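Local coordinates for protein putative prolyl-tRNA synthetase (Leishmania major, PDB 5XIL) that probably joins proline to its cognate tRNA at the expense of ATP, serving protein synthesis as a zinc-containing class II aminoacyl-tRNA synthetase, at residues Phe150-Ala164 with Pro257-Val271. Sequence-based numbering, arbitrary orientation.
Sequences FIRTREFLWQEGHCA and PWQNSWGLSTRVIGV
Two N-H groups of one guanidinium converge on the carbonyl oxygen I151 O: R267 NH2 donates to it at 3.3 Å, and R267 NE adds a weak bond. The oxygen lies in the guanidinium plane, whereas NH2 stands well above the carbonyl plane. With CG anti to the backbone N (chi1 164°) and a bend at chi3, R267 reaches back from the first turn of its helix to the loop, and its NH1 is held by Q226 O. R152 NH1 approaches R267 NH2 to 3.2 Å, two donors of like charge with their guanidinium planes nearly perpendicular. F150 closes this end by laying its ring under I269 CG2, which sits 3.8 Å from the ring centroid almost on the normal.

In the antiparallel sheet characteristic of the class II synthetase catalytic core, strands 156-164 and 258-265 run antiparallel, their short axes at 172°, with paired bonds at Q159/L264, G161/W262 and C163/N260. Where the strand gives way to the helix, S265 OG accepts from R267 N as a cap, and T266 N bonds to L157 O.

On the face of the sheet that carries Q159 and C163, the indole of W262 lies over G161, where a CB would clash with the ring. G161 CA is 3.4 Å from the centroid of the six-membered ring, while C163 SG meets the indole at its edge. Q159 NE2 comes within 3.2 Å of W262 CZ3, the amide tilted 34° to the ring; NE2 also bonds to N134 OD1, and OE1 to Y182 OH, which holds the amide at both ends. On the other face, H162 NE2 donates to E160 OE1 at 2.7 Å, H162 ND1 bonds to Y116 OH, and E160 OE2 is hydrogen-bonded to S111 OG.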
loop_
_atom_site.group_PDB
_atom_site.type_symbol
_atom_site.label_atom_id
_atom_site.label_comp_id
_atom_site.label_asym_id
_atom_site.label_seq_id
_atom_site.Cartn_x
_atom_site.Cartn_y
_atom_site.Cartn_z
ATOM N N PHE A 150 -15.003 6.838 10.951
ATOM C CA PHE A 150 -13.966 5.914 11.430
ATOM C C PHE A 150 -14.380 4.982 12.509
ATOM O O PHE A 150 -13.485 4.408 13.148
ATOM C CB PHE A 150 -12.766 6.654 12.028
ATOM C CG PHE A 150 -12.149 7.651 11.130
ATOM C CD1 PHE A 150 -11.699 7.269 9.905
ATOM C CD2 PHE A 150 -12.009 8.933 11.512
ATOM C CE1 PHE A 150 -11.070 8.155 9.047
ATOM C CE2 PHE A 150 -11.400 9.854 10.675
ATOM C CZ PHE A 150 -10.927 9.447 9.410
ATOM N N ILE A 151 -15.638 4.944 12.885
ATOM C CA ILE A 151 -16.050 3.983 13.879
ATOM C C ILE A 151 -16.963 2.992 13.191
ATOM O O ILE A 151 -16.580 1.802 13.060
ATOM C CB ILE A 151 -16.692 4.623 15.105
ATOM C CG1 ILE A 151 -15.625 5.452 15.849
ATOM C CG2 ILE A 151 -17.193 3.515 16.034
ATOM C CD1 ILE A 151 -14.439 4.619 16.387
ATOM N N ARG A 152 -18.080 3.499 12.695
ATOM C CA ARG A 152 -19.091 2.698 11.956
ATOM C C ARG A 152 -19.585 3.501 10.783
ATOM O O ARG A 152 -20.276 4.499 10.938
ATOM C CB ARG A 152 -20.307 2.414 12.830
ATOM C CG ARG A 152 -20.917 1.022 12.645
ATOM C CD ARG A 152 -20.696 0.222 13.917
ATOM N NE ARG A 152 -21.086 1.078 15.044
ATOM C CZ ARG A 152 -20.561 1.056 16.266
ATOM N NH1 ARG A 152 -19.605 0.187 16.571
ATOM N NH2 ARG A 152 -21.017 1.905 17.189
ATOM N N THR A 153 -19.213 3.073 9.593
ATOM C CA THR A 153 -19.517 3.848 8.399
ATOM C C THR A 153 -19.932 2.915 7.331
ATOM O O THR A 153 -19.629 1.705 7.408
ATOM C CB THR A 153 -18.291 4.654 7.920
ATOM O OG1 THR A 153 -17.272 3.747 7.461
ATOM C CG2 THR A 153 -17.748 5.410 9.056
ATOM N N ARG A 154 -20.583 3.494 6.318
ATOM C CA ARG A 154 -21.129 2.728 5.192
ATOM C C ARG A 154 -19.983 2.244 4.290
ATOM O O ARG A 154 -20.037 1.145 3.776
ATOM C CB ARG A 154 -22.143 3.543 4.382
ATOM N N GLU A 155 -18.944 3.057 4.112
ATOM C CA GLU A 155 -17.764 2.646 3.353
ATOM C C GLU A 155 -16.495 2.787 4.220
ATOM O O GLU A 155 -16.341 3.749 4.984
ATOM C CB GLU A 155 -17.634 3.515 2.097
ATOM C CG GLU A 155 -16.710 2.946 1.036
ATOM C CD GLU A 155 -16.570 3.916 -0.113
ATOM O OE1 GLU A 155 -16.025 5.012 0.105
ATOM O OE2 GLU A 155 -17.037 3.607 -1.221
ATOM N N PHE A 156 -15.592 1.820 4.120
ATOM C CA PHE A 156 -14.351 1.950 4.825
ATOM C C PHE A 156 -13.294 1.122 4.117
ATOM O O PHE A 156 -13.565 0.483 3.138
ATOM C CB PHE A 156 -14.517 1.556 6.312
ATOM C CG PHE A 156 -15.004 0.160 6.529
ATOM C CD1 PHE A 156 -14.103 -0.910 6.593
ATOM C CD2 PHE A 156 -16.373 -0.108 6.662
ATOM C CE1 PHE A 156 -14.542 -2.216 6.812
ATOM C CE2 PHE A 156 -16.824 -1.402 6.876
ATOM C CZ PHE A 156 -15.915 -2.466 6.938
ATOM N N LEU A 157 -12.086 1.200 4.616
ATOM C CA LEU A 157 -10.953 0.467 4.097
ATOM C C LEU A 157 -10.520 -0.511 5.125
ATOM O O LEU A 157 -10.557 -0.242 6.335
ATOM C CB LEU A 157 -9.778 1.408 3.852
ATOM C CG LEU A 157 -9.922 2.719 3.076
ATOM C CD1 LEU A 157 -8.559 3.102 2.505
ATOM C CD2 LEU A 157 -10.807 2.494 1.929
ATOM N N TRP A 158 -10.055 -1.646 4.656
ATOM C CA TRP A 158 -9.548 -2.655 5.544
ATOM C C TRP A 158 -8.643 -3.614 4.824
ATOM O O TRP A 158 -8.330 -3.446 3.643
ATOM C CB TRP A 158 -10.675 -3.348 6.250
ATOM C CG TRP A 158 -11.350 -4.490 5.612
ATOM C CD1 TRP A 158 -11.572 -4.715 4.303
ATOM C CD2 TRP A 158 -11.996 -5.546 6.334
ATOM N NE1 TRP A 158 -12.297 -5.911 4.141
ATOM C CE2 TRP A 158 -12.595 -6.404 5.392
ATOM C CE3 TRP A 158 -12.109 -5.859 7.722
ATOM C CZ2 TRP A 158 -13.287 -7.593 5.784
ATOM C CZ3 TRP A 158 -12.824 -7.039 8.107
ATOM C CH2 TRP A 158 -13.409 -7.866 7.126
ATOM N N GLN A 159 -8.181 -4.529 5.603
ATOM C CA GLN A 159 -7.338 -5.550 5.222
ATOM C C GLN A 159 -7.984 -6.849 5.733
ATOM O O GLN A 159 -8.482 -6.910 6.848
ATOM C CB GLN A 159 -6.036 -5.287 6.003
ATOM C CG GLN A 159 -5.097 -6.369 6.279
ATOM C CD GLN A 159 -5.550 -7.311 7.324
ATOM O OE1 GLN A 159 -5.757 -6.951 8.478
ATOM N NE2 GLN A 159 -5.697 -8.543 6.933
ATOM N N GLU A 160 -8.114 -7.817 4.863
ATOM C CA GLU A 160 -8.599 -9.091 5.397
ATOM C C GLU A 160 -7.810 -10.260 4.796
ATOM O O GLU A 160 -7.488 -10.235 3.621
ATOM C CB GLU A 160 -10.080 -9.252 5.083
ATOM C CG GLU A 160 -10.370 -9.379 3.642
ATOM C CD GLU A 160 -11.877 -9.633 3.310
ATOM O OE1 GLU A 160 -12.524 -10.581 3.866
ATOM O OE2 GLU A 160 -12.365 -8.813 2.488
ATOM N N GLY A 161 -7.466 -11.190 5.627
ATOM C CA GLY A 161 -6.653 -12.322 5.313
ATOM C C GLY A 161 -7.533 -13.554 5.477
ATOM O O GLY A 161 -8.408 -13.612 6.362
ATOM N N HIS A 162 -7.237 -14.553 4.647
ATOM C CA HIS A 162 -7.960 -15.870 4.668
ATOM C C HIS A 162 -6.929 -16.938 4.396
ATOM O O HIS A 162 -6.241 -16.932 3.334
ATOM C CB HIS A 162 -9.084 -15.960 3.648
ATOM C CG HIS A 162 -10.119 -14.890 3.757
ATOM N ND1 HIS A 162 -11.387 -15.135 4.249
ATOM C CD2 HIS A 162 -10.091 -13.575 3.435
ATOM C CE1 HIS A 162 -12.099 -14.009 4.221
ATOM N NE2 HIS A 162 -11.321 -13.044 3.762
ATOM N N CYS A 163 -6.773 -17.850 5.339
ATOM C CA CYS A 163 -5.800 -18.916 5.213
ATOM C C CYS A 163 -6.460 -20.296 5.405
ATOM O O CYS A 163 -7.449 -20.446 6.095
ATOM C CB CYS A 163 -4.672 -18.706 6.244
ATOM S SG CYS A 163 -3.849 -17.049 6.006
ATOM N N ALA A 164 -5.817 -21.309 4.816
ATOM C CA ALA A 164 -6.242 -22.705 4.897
ATOM C C ALA A 164 -4.983 -23.514 5.070
ATOM O O ALA A 164 -4.028 -23.368 4.270
ATOM C CB ALA A 164 -6.912 -23.102 3.598
ATOM N N PRO A 257 -9.262 -28.857 4.979
ATOM C CA PRO A 257 -8.300 -27.945 5.590
ATOM C C PRO A 257 -8.922 -27.170 6.741
ATOM O O PRO A 257 -10.139 -26.983 6.748
ATOM C CB PRO A 257 -8.007 -26.937 4.500
ATOM C CG PRO A 257 -8.391 -27.580 3.246
ATOM C CD PRO A 257 -9.488 -28.562 3.579
ATOM N N TRP A 258 -8.042 -26.671 7.622
ATOM C CA TRP A 258 -8.364 -25.791 8.704
ATOM C C TRP A 258 -8.154 -24.343 8.257
ATOM O O TRP A 258 -7.055 -23.956 7.833
ATOM C CB TRP A 258 -7.495 -26.158 9.867
ATOM C CG TRP A 258 -7.732 -27.592 10.315
ATOM C CD1 TRP A 258 -7.183 -28.745 9.747
ATOM C CD2 TRP A 258 -8.658 -28.046 11.316
ATOM N NE1 TRP A 258 -7.726 -29.864 10.375
ATOM C CE2 TRP A 258 -8.603 -29.466 11.341
ATOM C CE3 TRP A 258 -9.460 -27.394 12.250
ATOM C CZ2 TRP A 258 -9.349 -30.229 12.246
ATOM C CZ3 TRP A 258 -10.213 -28.136 13.110
ATOM C CH2 TRP A 258 -10.184 -29.546 13.079
ATOM N N GLN A 259 -9.207 -23.543 8.343
ATOM C CA GLN A 259 -9.189 -22.197 7.845
ATOM C C GLN A 259 -9.290 -21.142 8.965
ATOM O O GLN A 259 -9.794 -21.374 10.068
ATOM C CB GLN A 259 -10.352 -22.013 6.848
ATOM C CG GLN A 259 -10.087 -22.693 5.532
ATOM C CD GLN A 259 -11.237 -22.592 4.592
ATOM O OE1 GLN A 259 -12.058 -23.518 4.463
ATOM N NE2 GLN A 259 -11.359 -21.446 3.974
ATOM N N ASN A 260 -8.745 -19.987 8.656
ATOM C CA ASN A 260 -8.907 -18.813 9.486
ATOM C C ASN A 260 -9.136 -17.596 8.615
ATOM O O ASN A 260 -8.961 -17.624 7.387
ATOM C CB ASN A 260 -7.709 -18.628 10.421
ATOM C CG ASN A 260 -6.378 -18.314 9.681
ATOM O OD1 ASN A 260 -6.322 -17.532 8.744
ATOM N ND2 ASN A 260 -5.311 -18.930 10.141
ATOM N N SER A 261 -9.624 -16.544 9.259
ATOM C CA SER A 261 -9.786 -15.279 8.629
ATOM C C SER A 261 -9.600 -14.185 9.673
ATOM O O SER A 261 -9.744 -14.412 10.842
ATOM C CB SER A 261 -11.090 -15.125 7.843
ATOM O OG SER A 261 -12.154 -15.025 8.705
ATOM N N TRP A 262 -9.266 -13.002 9.200
ATOM C CA TRP A 262 -8.834 -11.965 10.103
ATOM C C TRP A 262 -8.894 -10.657 9.405
ATOM O O TRP A 262 -8.598 -10.617 8.230
ATOM C CB TRP A 262 -7.433 -12.306 10.645
ATOM C CG TRP A 262 -6.499 -13.061 9.701
ATOM C CD1 TRP A 262 -6.425 -14.432 9.539
ATOM C CD2 TRP A 262 -5.521 -12.533 8.817
ATOM N NE1 TRP A 262 -5.525 -14.761 8.601
ATOM C CE2 TRP A 262 -4.907 -13.642 8.171
ATOM C CE3 TRP A 262 -5.013 -11.248 8.575
ATOM C CZ2 TRP A 262 -3.856 -13.504 7.271
ATOM C CZ3 TRP A 262 -3.997 -11.114 7.662
ATOM C CH2 TRP A 262 -3.421 -12.244 7.026
ATOM N N GLY A 263 -9.350 -9.596 10.079
ATOM C CA GLY A 263 -9.412 -8.299 9.495
ATOM C C GLY A 263 -9.144 -7.167 10.504
ATOM O O GLY A 263 -9.439 -7.295 11.681
ATOM N N LEU A 264 -8.655 -6.053 9.975
ATOM C CA LEU A 264 -8.428 -4.807 10.736
ATOM C C LEU A 264 -8.742 -3.657 9.776
ATOM O O LEU A 264 -8.314 -3.702 8.598
ATOM C CB LEU A 264 -6.981 -4.745 11.210
ATOM C CG LEU A 264 -6.551 -3.504 11.996
ATOM C CD1 LEU A 264 -5.556 -3.876 13.060
ATOM C CD2 LEU A 264 -5.913 -2.478 11.050
ATOM N N SER A 265 -9.477 -2.653 10.243
ATOM C CA SER A 265 -10.003 -1.597 9.386
ATOM C C SER A 265 -9.621 -0.182 9.896
ATOM O O SER A 265 -9.007 -0.069 10.919
ATOM C CB SER A 265 -11.505 -1.688 9.345
ATOM O OG SER A 265 -12.124 -1.175 10.519
ATOM N N THR A 266 -10.083 0.836 9.179
ATOM C CA THR A 266 -9.881 2.228 9.555
ATOM C C THR A 266 -10.600 2.609 10.847
ATOM O O THR A 266 -10.440 3.743 11.342
ATOM C CB THR A 266 -10.339 3.142 8.429
ATOM O OG1 THR A 266 -11.533 2.629 7.896
ATOM C CG2 THR A 266 -9.283 3.155 7.375
ATOM N N ARG A 267 -11.349 1.674 11.434
ATOM C CA ARG A 267 -11.762 1.854 12.794
ATOM C C ARG A 267 -10.572 2.180 13.741
ATOM O O ARG A 267 -10.750 2.887 14.758
ATOM C CB ARG A 267 -12.536 0.648 13.328
ATOM C CG ARG A 267 -12.632 0.654 14.846
ATOM C CD ARG A 267 -13.359 -0.516 15.373
ATOM N NE ARG A 267 -14.744 -0.298 15.027
ATOM C CZ ARG A 267 -15.720 -1.036 15.479
ATOM N NH1 ARG A 267 -15.445 -2.034 16.291
ATOM N NH2 ARG A 267 -16.961 -0.752 15.108
ATOM N N VAL A 268 -9.348 1.658 13.415
ATOM C CA VAL A 268 -8.241 1.965 14.275
ATOM C C VAL A 268 -8.055 3.477 14.407
ATOM O O VAL A 268 -7.576 3.952 15.472
ATOM C CB VAL A 268 -6.901 1.283 13.846
ATOM C CG1 VAL A 268 -7.004 -0.227 13.724
ATOM C CG2 VAL A 268 -6.421 1.860 12.560
ATOM N N ILE A 269 -8.373 4.236 13.372
ATOM C CA ILE A 269 -8.147 5.661 13.403
ATOM C C ILE A 269 -9.138 6.309 14.407
ATOM O O ILE A 269 -8.780 7.185 15.171
ATOM C CB ILE A 269 -8.309 6.314 11.991
ATOM C CG1 ILE A 269 -7.268 5.703 11.002
ATOM C CG2 ILE A 269 -8.267 7.830 12.082
ATOM C CD1 ILE A 269 -7.467 6.148 9.614
ATOM N N GLY A 270 -10.402 5.913 14.328
ATOM C CA GLY A 270 -11.404 6.430 15.265
ATOM C C GLY A 270 -11.044 6.098 16.726
ATOM O O GLY A 270 -11.181 6.940 17.609
ATOM N N VAL A 271 -10.598 4.885 16.996
ATOM C CA VAL A 271 -10.181 4.489 18.333
ATOM C C VAL A 271 -9.055 5.408 18.834
ATOM O O VAL A 271 -9.088 5.937 19.931
ATOM C CB VAL A 271 -9.743 3.017 18.398
ATOM C CG1 VAL A 271 -9.133 2.643 19.743
ATOM C CG2 VAL A 271 -10.944 2.066 18.157
#